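Local coordinates for protein rhamnosidase B (Bacillus sp., PDB 2OKX) that probably hydrolyses terminal alpha-L-rhamnose units from rhamnose-containing glycosides, as an alpha-L-rhamnosidase of glycoside hydrolase family 78, at residues 839-842 with 848-851; 681-686 with 801-806; 70-75 with 597-602; 606-609 with 613-616; 889-894 with 927-932. All blocks are in the same frame, centred on the assembly; numbering follows the deposited sequence.

Contact 1: residues 839-842 with 848-851; sequences CWEM and ENRS
M842 and R850 run alongside each other in opposite directions, and N849 crosses M842 at about a right angle. NH2 of R850 approaches obliquely, 3.1 Å from M842 CB and 3.4 Å from SD. At the far end, M842 CE sits 3.2 Å from N849 O, so a methyl, not a donor, covers this buried oxygen, which lacks a hydrogen-bond partner in the model. The bend in R850 at chi3 (75°) turns the guanidinium back toward the backbone of its own segment, where NE makes a nearly straight bond of 3.0 Å, in the guanidinium plane, to E848 O; NH1 and NH2 go on to M855 O and Y843 O. Shortened to an alanine, R850 would probably leave these three carbonyls without their donor and uncover one flank of M842. N849 points ND2 at E841 OE1, 2.7 Å away, with amide and carboxylate planes 89° apart; that bond is bent and weak, and a second, from ND2 to M842 SD, is straighter but long and also weak. Within the link between barrel helices 817-833 and 868-876, R850 thus joins three backbone carbonyls, whereas the weak N849 bond adds little to E841's stronger partners, S859 N and R858.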
# COMPACT_ATOMS: atom_id res chain seq x y z
N CYS A 839 -13.79 -2.08 2.02
CA CYS A 839 -14.20 -2.04 0.61
C CYS A 839 -13.16 -2.60 -0.35
O CYS A 839 -11.99 -2.21 -0.33
CB CYS A 839 -14.54 -0.60 0.22
SG CYS A 839 -15.79 0.12 1.29
N TRP A 840 -13.63 -3.48 -1.23
CA TRP A 840 -12.78 -4.14 -2.21
C TRP A 840 -12.18 -3.20 -3.23
O TRP A 840 -12.79 -2.20 -3.63
CB TRP A 840 -13.56 -5.21 -2.97
CG TRP A 840 -14.10 -6.32 -2.13
CD1 TRP A 840 -13.79 -6.59 -0.82
CD2 TRP A 840 -15.02 -7.33 -2.54
NE1 TRP A 840 -14.48 -7.70 -0.40
CE2 TRP A 840 -15.24 -8.17 -1.44
CE3 TRP A 840 -15.69 -7.59 -3.75
CZ2 TRP A 840 -16.11 -9.27 -1.49
CZ3 TRP A 840 -16.55 -8.69 -3.80
CH2 TRP A 840 -16.75 -9.51 -2.68
N GLU A 841 -10.98 -3.54 -3.68
CA GLU A 841 -10.27 -2.77 -4.69
C GLU A 841 -11.03 -2.82 -6.01
O GLU A 841 -11.15 -1.81 -6.71
CB GLU A 841 -8.87 -3.36 -4.88
CG GLU A 841 -8.02 -2.69 -5.94
CD GLU A 841 -6.71 -3.43 -6.17
OE1 GLU A 841 -5.82 -2.87 -6.85
OE2 GLU A 841 -6.57 -4.57 -5.68
N MET A 842 -11.53 -4.00 -6.35
CA MET A 842 -12.25 -4.19 -7.60
C MET A 842 -13.46 -5.08 -7.41
O MET A 842 -13.64 -5.69 -6.35
CB MET A 842 -11.34 -4.83 -8.65
CG MET A 842 -10.05 -4.07 -8.92
SD MET A 842 -8.88 -5.08 -9.87
CE MET A 842 -8.37 -6.24 -8.59
N GLU A 848 -8.72 -8.32 -14.89
CA GLU A 848 -7.64 -7.36 -14.61
C GLU A 848 -7.14 -7.29 -13.17
O GLU A 848 -7.86 -7.56 -12.21
CB GLU A 848 -8.05 -5.94 -15.04
CG GLU A 848 -8.23 -5.73 -16.53
CD GLU A 848 -9.63 -6.06 -17.01
OE1 GLU A 848 -9.90 -5.90 -18.22
OE2 GLU A 848 -10.47 -6.48 -16.18
N ASN A 849 -5.86 -6.92 -13.06
CA ASN A 849 -5.19 -6.69 -11.78
C ASN A 849 -5.35 -7.74 -10.67
O ASN A 849 -5.47 -7.38 -9.50
CB ASN A 849 -5.64 -5.31 -11.28
CG ASN A 849 -4.78 -4.78 -10.15
OD1 ASN A 849 -3.55 -4.80 -10.22
ND2 ASN A 849 -5.43 -4.29 -9.10
N ARG A 850 -5.32 -9.02 -11.02
CA ARG A 850 -5.44 -10.08 -10.00
C ARG A 850 -4.77 -11.37 -10.47
O ARG A 850 -4.80 -11.71 -11.65
CB ARG A 850 -6.91 -10.32 -9.65
CG ARG A 850 -7.79 -10.83 -10.80
CD ARG A 850 -9.27 -10.67 -10.45
NE ARG A 850 -9.70 -9.28 -10.54
CZ ARG A 850 -10.87 -8.81 -10.10
NH1 ARG A 850 -11.74 -9.62 -9.52
NH2 ARG A 850 -11.17 -7.53 -10.26
N SER A 851 -4.16 -12.09 -9.53
CA SER A 851 -3.44 -13.33 -9.83
C SER A 851 -4.29 -14.47 -10.41
O SER A 851 -3.79 -15.31 -11.16
CB SER A 851 -2.71 -13.84 -8.58
OG SER A 851 -1.73 -12.91 -8.17

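Contact 2: residues 681-686 with 801-806; sequences LLDWAP and PFMSFF
With its CG anti to the backbone N (chi1 -166°), D683 swings its carboxylate up to M803 CB, and the matching torsion of M803 (chi1 -175°) sets that residue's CG beside OD1; the two side chains cross at about a right angle. This is a loop-to-helix contact inside the (alpha/alpha)6 barrel: residues 681-686 follow helix 647-665, and 801-806 form the first turns of helix 801-813. OD1 of D683 lies 3.4 Å from M803 CB, a van der Waals approach; the hydrogen bonds of the carboxylate go to S800 OG (from OD2) and G799 N (from OD1), just ahead of the helix. OD2 also takes a weak bond from W684 N, whose residue is the centre of an inverse gamma turn. Beyond its CB, M803 bends at chi2 (59°), and SD meets L682 CD2 at 4.3 Å. F802 presents a ring edge to the loop backbone. One face of that ring takes F806 CE2, 3.6 Å above the plane and toward the rim, and the F802 ring also stacks with W864. In the plane of the F802 ring, L682 O stands 3.5 Å from CE1.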
# COMPACT_ATOMS: atom_id res chain seq x y z
N LEU A 681 -4.35 4.98 -18.13
CA LEU A 681 -5.34 4.26 -17.34
C LEU A 681 -6.46 5.07 -16.70
O LEU A 681 -6.34 6.27 -16.47
CB LEU A 681 -4.61 3.50 -16.22
CG LEU A 681 -5.48 2.71 -15.23
CD1 LEU A 681 -5.97 1.45 -15.92
CD2 LEU A 681 -4.68 2.36 -13.98
N LEU A 682 -7.55 4.37 -16.42
CA LEU A 682 -8.70 4.94 -15.74
C LEU A 682 -9.32 3.88 -14.82
O LEU A 682 -9.36 4.06 -13.61
CB LEU A 682 -9.77 5.44 -16.71
CG LEU A 682 -11.04 5.93 -15.98
CD1 LEU A 682 -10.66 7.00 -14.97
CD2 LEU A 682 -12.06 6.46 -16.97
N ASP A 683 -9.77 2.77 -15.40
CA ASP A 683 -10.42 1.71 -14.62
C ASP A 683 -9.88 0.31 -14.93
O ASP A 683 -9.28 0.08 -15.98
CB ASP A 683 -11.93 1.74 -14.89
CG ASP A 683 -12.72 0.92 -13.89
OD1 ASP A 683 -13.90 0.61 -14.18
OD2 ASP A 683 -12.17 0.60 -12.81
N TRP A 684 -10.12 -0.63 -14.02
CA TRP A 684 -9.68 -2.01 -14.21
C TRP A 684 -10.80 -2.76 -14.94
O TRP A 684 -11.52 -3.55 -14.34
CB TRP A 684 -9.38 -2.69 -12.87
CG TRP A 684 -8.20 -2.11 -12.13
CD1 TRP A 684 -8.21 -1.52 -10.90
CD2 TRP A 684 -6.84 -2.05 -12.59
NE1 TRP A 684 -6.95 -1.09 -10.56
CE2 TRP A 684 -6.08 -1.40 -11.58
CE3 TRP A 684 -6.19 -2.47 -13.76
CZ2 TRP A 684 -4.71 -1.17 -11.70
CZ3 TRP A 684 -4.81 -2.25 -13.88
CH2 TRP A 684 -4.09 -1.60 -12.85
N ALA A 685 -10.93 -2.48 -16.23
CA ALA A 685 -11.95 -3.10 -17.05
C ALA A 685 -11.47 -3.10 -18.50
O ALA A 685 -10.55 -2.36 -18.85
CB ALA A 685 -13.26 -2.32 -16.93
N PRO A 686 -12.10 -3.92 -19.36
CA PRO A 686 -11.78 -4.06 -20.79
C PRO A 686 -11.93 -2.80 -21.63
O PRO A 686 -12.33 -2.87 -22.79
CB PRO A 686 -12.73 -5.16 -21.25
CG PRO A 686 -12.96 -5.97 -20.02
CD PRO A 686 -13.13 -4.90 -18.97
N PRO A 801 -15.09 -0.15 -7.55
CA PRO A 801 -15.89 0.83 -6.80
C PRO A 801 -15.27 2.21 -6.98
O PRO A 801 -15.91 3.23 -6.72
CB PRO A 801 -15.79 0.33 -5.36
CG PRO A 801 -15.60 -1.17 -5.53
CD PRO A 801 -14.60 -1.22 -6.66
N PHE A 802 -14.01 2.23 -7.42
CA PHE A 802 -13.29 3.47 -7.67
C PHE A 802 -14.06 4.22 -8.75
O PHE A 802 -14.38 5.40 -8.61
CB PHE A 802 -11.87 3.17 -8.16
CG PHE A 802 -11.13 4.37 -8.67
CD1 PHE A 802 -10.56 4.36 -9.94
CD2 PHE A 802 -10.97 5.51 -7.88
CE1 PHE A 802 -9.85 5.46 -10.42
CE2 PHE A 802 -10.25 6.61 -8.35
CZ PHE A 802 -9.69 6.59 -9.62
N MET A 803 -14.34 3.51 -9.84
CA MET A 803 -15.07 4.08 -10.96
C MET A 803 -16.51 4.35 -10.52
O MET A 803 -17.14 5.30 -10.98
CB MET A 803 -15.04 3.11 -12.15
CG MET A 803 -15.67 3.64 -13.43
SD MET A 803 -14.90 5.15 -14.07
CE MET A 803 -16.37 6.16 -14.35
N SER A 804 -17.03 3.51 -9.63
CA SER A 804 -18.39 3.70 -9.12
C SER A 804 -18.54 5.09 -8.50
O SER A 804 -19.60 5.71 -8.59
CB SER A 804 -18.74 2.64 -8.06
OG SER A 804 -18.97 1.37 -8.65
N PHE A 805 -17.47 5.58 -7.88
CA PHE A 805 -17.50 6.89 -7.24
C PHE A 805 -17.86 7.97 -8.26
O PHE A 805 -18.72 8.81 -8.01
CB PHE A 805 -16.13 7.21 -6.61
CG PHE A 805 -16.15 8.37 -5.66
CD1 PHE A 805 -16.42 9.66 -6.11
CD2 PHE A 805 -15.88 8.18 -4.31
CE1 PHE A 805 -16.42 10.75 -5.23
CE2 PHE A 805 -15.87 9.26 -3.42
CZ PHE A 805 -16.14 10.54 -3.88
N PHE A 806 -17.18 7.94 -9.40
CA PHE A 806 -17.44 8.91 -10.45
C PHE A 806 -18.85 8.72 -10.99
O PHE A 806 -19.54 9.69 -11.32
CB PHE A 806 -16.40 8.76 -11.57
CG PHE A 806 -14.99 9.06 -11.13
CD1 PHE A 806 -14.64 10.34 -10.72
CD2 PHE A 806 -14.02 8.07 -11.11
CE1 PHE A 806 -13.34 10.63 -10.29
CE2 PHE A 806 -12.72 8.34 -10.68
CZ PHE A 806 -12.38 9.62 -10.27

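Contact 3: residues 70-75 with 597-602; sequences EQFYDS and VERCLN
F72 and R599 meet in a cation-pi contact that joins a beta sheet of the N-terminal domain, through strand 70-77, to helix 595-603 of the alpha-helical barrel. The guanidinium stands on end over one face of the phenyl: the two planes are 84° apart, and NH1 sits 3.3 Å above the ring, displaced toward its rim. R599 CZ lies 4.8 Å from the ring centroid and 23° off the ring normal. The backbones stay well apart, with the CA atoms of F72 and R599 separated by 11.4 Å, and the arginine spans the gap because its chain is extended from CG to NE. The next shell fixes that reach. NH1 forms a salt bridge to D194, NH2 forms one to D563 and also binds R65 O, so the cation is tied to acids on both the sheet side and the barrel side; this would be expected to temper its charge as the ring feels it. V64 touches both F72 and R599, and V191 of the parallel neighbouring strand 189-192 packs on the phenylalanine. Farther out, F72 N and O bind S66 OG and T45 OG1, which steady the backbone that carries the ring. Within the ring, the atoms nearest the arginine are CE2 and CZ, at 3.3 and 3.5 Å from R599 NH1.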
# COMPACT_ATOMS: atom_id res chain seq x y z
N GLU A 70 14.09 16.63 0.72
CA GLU A 70 13.38 17.29 1.81
C GLU A 70 13.01 16.21 2.82
O GLU A 70 11.85 15.82 2.95
CB GLU A 70 12.13 18.00 1.28
CG GLU A 70 12.44 19.02 0.19
CD GLU A 70 11.25 19.87 -0.20
OE1 GLU A 70 10.18 19.32 -0.52
OE2 GLU A 70 11.38 21.12 -0.19
N GLN A 71 14.04 15.74 3.53
CA GLN A 71 13.93 14.70 4.54
C GLN A 71 13.19 15.20 5.78
O GLN A 71 13.67 16.09 6.49
CB GLN A 71 15.34 14.23 4.92
CG GLN A 71 15.42 13.06 5.88
CD GLN A 71 14.87 11.77 5.29
OE1 GLN A 71 14.97 11.54 4.09
NE2 GLN A 71 14.31 10.92 6.15
N PHE A 72 12.02 14.63 6.03
CA PHE A 72 11.18 15.02 7.17
C PHE A 72 11.72 14.51 8.51
O PHE A 72 12.12 13.35 8.64
CB PHE A 72 9.76 14.49 6.97
CG PHE A 72 8.94 15.28 6.00
CD1 PHE A 72 8.38 16.50 6.37
CD2 PHE A 72 8.72 14.80 4.71
CE1 PHE A 72 7.60 17.23 5.47
CE2 PHE A 72 7.93 15.53 3.80
CZ PHE A 72 7.37 16.74 4.19
N TYR A 73 11.73 15.39 9.52
CA TYR A 73 12.20 15.00 10.84
C TYR A 73 11.10 15.21 11.87
O TYR A 73 10.27 16.11 11.73
CB TYR A 73 13.46 15.79 11.23
CG TYR A 73 13.26 17.27 11.43
CD1 TYR A 73 12.84 17.79 12.65
CD2 TYR A 73 13.50 18.17 10.39
CE1 TYR A 73 12.67 19.17 12.84
CE2 TYR A 73 13.34 19.54 10.56
CZ TYR A 73 12.92 20.03 11.79
OH TYR A 73 12.76 21.39 11.96
N ASP A 74 11.09 14.37 12.90
CA ASP A 74 10.08 14.43 13.94
C ASP A 74 10.58 15.11 15.20
O ASP A 74 11.77 15.03 15.53
CB ASP A 74 9.61 13.02 14.28
CG ASP A 74 9.13 12.26 13.06
OD1 ASP A 74 8.35 12.84 12.29
OD2 ASP A 74 9.54 11.10 12.88
N SER A 75 9.67 15.77 15.91
CA SER A 75 10.01 16.46 17.15
C SER A 75 9.08 15.99 18.27
O SER A 75 7.89 16.27 18.25
CB SER A 75 9.86 17.98 16.98
OG SER A 75 10.66 18.46 15.92
N VAL A 597 -4.32 15.71 4.18
CA VAL A 597 -4.64 16.01 2.79
C VAL A 597 -3.62 17.00 2.20
O VAL A 597 -3.07 16.75 1.13
CB VAL A 597 -6.06 16.61 2.65
CG1 VAL A 597 -6.35 16.91 1.19
CG2 VAL A 597 -7.10 15.63 3.21
N GLU A 598 -3.37 18.10 2.90
CA GLU A 598 -2.41 19.07 2.38
C GLU A 598 -1.02 18.45 2.26
O GLU A 598 -0.31 18.70 1.28
CB GLU A 598 -2.34 20.32 3.26
CG GLU A 598 -1.38 21.35 2.67
CD GLU A 598 -1.39 22.69 3.39
OE1 GLU A 598 -0.48 23.49 3.11
OE2 GLU A 598 -2.30 22.93 4.21
N ARG A 599 -0.63 17.65 3.24
CA ARG A 599 0.68 17.00 3.20
C ARG A 599 0.81 16.19 1.92
O ARG A 599 1.83 16.26 1.24
CB ARG A 599 0.86 16.07 4.41
CG ARG A 599 2.04 15.11 4.27
CD ARG A 599 2.29 14.27 5.51
NE ARG A 599 3.08 13.08 5.20
CZ ARG A 599 4.35 13.09 4.81
NH1 ARG A 599 5.00 14.25 4.70
NH2 ARG A 599 4.96 11.95 4.50
N CYS A 600 -0.23 15.44 1.57
CA CYS A 600 -0.20 14.63 0.36
C CYS A 600 -0.15 15.48 -0.90
O CYS A 600 0.62 15.19 -1.82
CB CYS A 600 -1.41 13.70 0.32
SG CYS A 600 -1.34 12.39 1.58
N LEU A 601 -0.97 16.52 -0.95
CA LEU A 601 -1.00 17.40 -2.11
C LEU A 601 0.36 18.07 -2.32
O LEU A 601 0.79 18.26 -3.46
CB LEU A 601 -2.09 18.46 -1.95
CG LEU A 601 -3.53 17.95 -1.80
CD1 LEU A 601 -4.47 19.13 -1.62
CD2 LEU A 601 -3.93 17.13 -3.02
N ASN A 602 1.02 18.43 -1.23
CA ASN A 602 2.32 19.09 -1.29
C ASN A 602 3.46 18.16 -1.74
O ASN A 602 4.47 18.63 -2.25
CB ASN A 602 2.68 19.70 0.07
CG ASN A 602 1.90 20.97 0.37
OD1 ASN A 602 1.79 21.39 1.52
ND2 ASN A 602 1.35 21.59 -0.67

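Contact 4: residues 606-609 with 613-616; sequences GSAD and LYLD
S607 lays its side chain over the Y614-L615 backbone, with OG 3.4 Å from Y614 CA and CB 3.9 Å from L615 CB. The hydroxyl sits between the backbone N and the carbonyl carbon (chi1 68°), which faces it toward L615, and there it accepts a nearly straight bond of 3.0 Å from L615 N at 166°. The same OG is bonded to V604 O, so one buried oxygen ties the chain just after helix 595-603 to the returning chain. With a valine here, L615 N and V604 O would probably lose their common partner and the returning chain would be freer to shift. Next to it, A608 CB meets Y614 CE2 at 3.9 Å, coming at the ring obliquely, while L615 CD1 and CD2 lie 4.0 and 4.1 Å from S607 CB. The chain doubles back here within the connection between helices 595-603 and 627-644 of the barrel. Y614 links it to its surroundings: its ring meets W633 of helix 627-644 edge-to-face and its OH binds A656 O of helix 647-665. K69 of the N-terminal domain binds G606 O and forms a salt bridge with D609.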
# COMPACT_ATOMS: atom_id res chain seq x y z
N GLY A 606 6.93 17.41 -5.82
CA GLY A 606 8.30 17.01 -5.58
C GLY A 606 8.83 16.08 -6.66
O GLY A 606 10.04 15.83 -6.74
N SER A 607 7.94 15.56 -7.50
CA SER A 607 8.33 14.66 -8.58
C SER A 607 8.57 15.44 -9.89
O SER A 607 8.79 14.84 -10.94
CB SER A 607 7.25 13.61 -8.82
OG SER A 607 6.07 14.19 -9.35
N ALA A 608 8.50 16.76 -9.81
CA ALA A 608 8.71 17.62 -10.97
C ALA A 608 10.05 17.36 -11.66
O ALA A 608 10.13 17.39 -12.89
CB ALA A 608 8.60 19.09 -10.57
N ASP A 609 11.09 17.11 -10.87
CA ASP A 609 12.41 16.85 -11.45
C ASP A 609 12.39 15.60 -12.31
O ASP A 609 13.09 15.52 -13.32
CB ASP A 609 13.47 16.68 -10.35
CG ASP A 609 13.79 17.97 -9.64
OD1 ASP A 609 13.99 19.00 -10.32
OD2 ASP A 609 13.86 17.96 -8.39
N LEU A 613 4.93 16.00 -15.78
CA LEU A 613 3.60 15.39 -15.81
C LEU A 613 3.24 14.83 -14.43
O LEU A 613 2.08 14.49 -14.18
CB LEU A 613 3.57 14.27 -16.86
CG LEU A 613 3.91 14.68 -18.30
CD1 LEU A 613 3.78 13.47 -19.22
CD2 LEU A 613 2.97 15.80 -18.76
N TYR A 614 4.24 14.75 -13.56
CA TYR A 614 4.10 14.28 -12.18
C TYR A 614 3.82 12.79 -12.01
O TYR A 614 3.02 12.20 -12.73
CB TYR A 614 3.02 15.10 -11.46
CG TYR A 614 3.34 16.59 -11.34
CD1 TYR A 614 2.39 17.50 -10.88
CD2 TYR A 614 4.60 17.08 -11.69
CE1 TYR A 614 2.68 18.86 -10.78
CE2 TYR A 614 4.90 18.44 -11.60
CZ TYR A 614 3.94 19.32 -11.14
OH TYR A 614 4.24 20.67 -11.05
N LEU A 615 4.51 12.19 -11.03
CA LEU A 615 4.37 10.76 -10.74
C LEU A 615 3.00 10.38 -10.18
O LEU A 615 2.39 11.17 -9.46
CB LEU A 615 5.47 10.31 -9.77
CG LEU A 615 6.74 9.73 -10.40
CD1 LEU A 615 7.23 10.65 -11.51
CD2 LEU A 615 7.81 9.54 -9.33
N ASP A 616 2.55 9.18 -10.50
CA ASP A 616 1.25 8.69 -10.05
C ASP A 616 1.23 8.21 -8.60
O ASP A 616 0.17 7.96 -8.04
CB ASP A 616 0.73 7.61 -11.02
CG ASP A 616 1.79 6.57 -11.37
OD1 ASP A 616 1.69 6.00 -12.48
OD2 ASP A 616 2.70 6.33 -10.56

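Contact 5: residues 889-894 with 927-932; sequences VDIAPQ and LRIEAP
Strand 889-891 with the loop after it lies across from strand 927-932, running roughly the opposite way, with I891 over I929 (CA atoms 8.4 Å apart) and P893 over L927 (9.3 Å), and no hydrogen bond joins the two. This is the interior of a beta sandwich, consistent with the C-terminal domain of bacterial alpha-L-rhamnosidases. One strand belongs to the small sheet of 879-881, 888-891 and 936-939, the other to the five-stranded sheet that includes 912-921 and 946-954, so side chains alone bridge the gap. L927 and I929 start out toward the opposite sheet, as alternate residues of a strand do; I891 faces them, and P893 continues its alternation beyond the strand end. The two isoleucines lie side by side, pointing opposite ways. The I929 chain extends past CG1 (chi2 165°), which carries its CD1 to the branch of I891: CD1 lies 3.9 Å from I891 CG1 and 4.0 Å from CB. L927 has CG anti to its N (chi1 167°) and spreads two methyls between two partners, CD2 toward I891 CG2 and CD1 toward P893 CG, each at 4.4 Å, a looser fit than that of the isoleucines. Around them the layer continues in V937 and V939 from strand 936-939, V915 against L927, and W917 against P893. All four touching residues are buried and apolar, so the sheets are joined here by hydrophobic packing. The closest approach is methyl to methyl, I891 CG2 to I929 CD1 at 3.8 Å.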
# COMPACT_ATOMS: atom_id res chain seq x y z
N VAL A 889 -23.89 26.35 4.43
CA VAL A 889 -24.12 24.94 4.17
C VAL A 889 -25.50 24.76 3.57
O VAL A 889 -26.46 25.42 3.97
CB VAL A 889 -24.01 24.11 5.47
CG1 VAL A 889 -24.96 24.65 6.53
CG2 VAL A 889 -24.32 22.64 5.19
N ASP A 890 -25.59 23.90 2.57
CA ASP A 890 -26.85 23.61 1.91
C ASP A 890 -27.38 22.29 2.44
O ASP A 890 -26.69 21.27 2.36
CB ASP A 890 -26.65 23.51 0.40
CG ASP A 890 -26.19 24.82 -0.22
OD1 ASP A 890 -25.75 24.79 -1.39
OD2 ASP A 890 -26.28 25.86 0.46
N ILE A 891 -28.59 22.31 3.00
CA ILE A 891 -29.22 21.10 3.51
C ILE A 891 -30.37 20.76 2.57
O ILE A 891 -31.38 21.48 2.51
CB ILE A 891 -29.77 21.31 4.94
CG1 ILE A 891 -28.65 21.79 5.87
CG2 ILE A 891 -30.37 20.00 5.46
CD1 ILE A 891 -27.46 20.84 5.99
N ALA A 892 -30.21 19.68 1.81
CA ALA A 892 -31.23 19.26 0.86
C ALA A 892 -31.33 17.74 0.84
O ALA A 892 -30.74 17.08 -0.02
CB ALA A 892 -30.88 19.78 -0.54
N PRO A 893 -32.08 17.16 1.78
CA PRO A 893 -32.25 15.71 1.87
C PRO A 893 -32.89 15.09 0.63
O PRO A 893 -33.68 15.73 -0.06
CB PRO A 893 -33.14 15.54 3.11
CG PRO A 893 -32.86 16.77 3.93
CD PRO A 893 -32.82 17.84 2.86
N GLN A 894 -32.52 13.83 0.37
CA GLN A 894 -33.07 13.05 -0.73
C GLN A 894 -33.30 11.67 -0.11
O GLN A 894 -32.51 10.75 -0.31
CB GLN A 894 -32.09 12.95 -1.91
CG GLN A 894 -31.86 14.27 -2.65
CD GLN A 894 -33.15 14.86 -3.22
OE1 GLN A 894 -33.19 16.04 -3.59
NE2 GLN A 894 -34.20 14.05 -3.29
N LEU A 927 -37.44 17.49 10.36
CA LEU A 927 -36.01 17.66 10.12
C LEU A 927 -35.35 18.56 11.17
O LEU A 927 -35.88 19.62 11.50
CB LEU A 927 -35.79 18.27 8.73
CG LEU A 927 -34.41 18.83 8.35
CD1 LEU A 927 -33.42 17.69 8.21
CD2 LEU A 927 -34.51 19.60 7.03
N ARG A 928 -34.21 18.12 11.70
CA ARG A 928 -33.47 18.88 12.69
C ARG A 928 -32.06 19.13 12.15
O ARG A 928 -31.42 18.23 11.59
CB ARG A 928 -33.38 18.09 14.00
CG ARG A 928 -32.63 18.80 15.13
CD ARG A 928 -32.33 17.83 16.28
NE ARG A 928 -31.65 18.47 17.40
CZ ARG A 928 -32.25 19.23 18.32
NH1 ARG A 928 -33.56 19.45 18.25
NH2 ARG A 928 -31.55 19.76 19.30
N ILE A 929 -31.59 20.36 12.31
CA ILE A 929 -30.27 20.77 11.85
C ILE A 929 -29.58 21.50 12.99
O ILE A 929 -30.16 22.39 13.61
CB ILE A 929 -30.39 21.75 10.65
CG1 ILE A 929 -31.10 21.07 9.48
CG2 ILE A 929 -29.00 22.23 10.23
CD1 ILE A 929 -31.57 22.05 8.41
N GLU A 930 -28.34 21.13 13.27
CA GLU A 930 -27.58 21.78 14.33
C GLU A 930 -26.23 22.18 13.75
O GLU A 930 -25.54 21.36 13.14
CB GLU A 930 -27.41 20.84 15.53
CG GLU A 930 -26.93 21.54 16.79
CD GLU A 930 -27.18 20.73 18.05
OE1 GLU A 930 -27.00 21.29 19.15
OE2 GLU A 930 -27.56 19.54 17.93
N ALA A 931 -25.86 23.44 13.93
CA ALA A 931 -24.58 23.92 13.41
C ALA A 931 -24.13 25.17 14.15
O ALA A 931 -24.92 25.78 14.86
CB ALA A 931 -24.72 24.22 11.92
N PRO A 932 -22.85 25.54 14.02
CA PRO A 932 -22.32 26.73 14.69
C PRO A 932 -23.11 27.96 14.22
O PRO A 932 -23.47 28.05 13.05
CB PRO A 932 -20.86 26.75 14.25
CG PRO A 932 -20.54 25.29 14.13
CD PRO A 932 -21.76 24.77 13.40

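Overall arrangement
Contacts 1, 2 and 4 lie in the helical barrel and contact 3 ties it to the N-terminal domain, while contact 5 stands apart in the C-terminal sandwich, its centre 32 to 40 Å from the others. Contacts 1 and 2 touch, centres 11 Å apart: P801 CD packs 3.5 Å from E841 O, and E848 OE1 lies 3.2 Å from P686 N. Contact 4 follows contact 3 along the chain, centres 16 Å apart, and its nearest atoms come within about 7 Å of contact 2. Glycerol, probably from the crystallisation liquor, lies about 4 Å from the E841 and F72 side chains and may mark pockets. A calcium ion is about 12 Å from the I929 side chain.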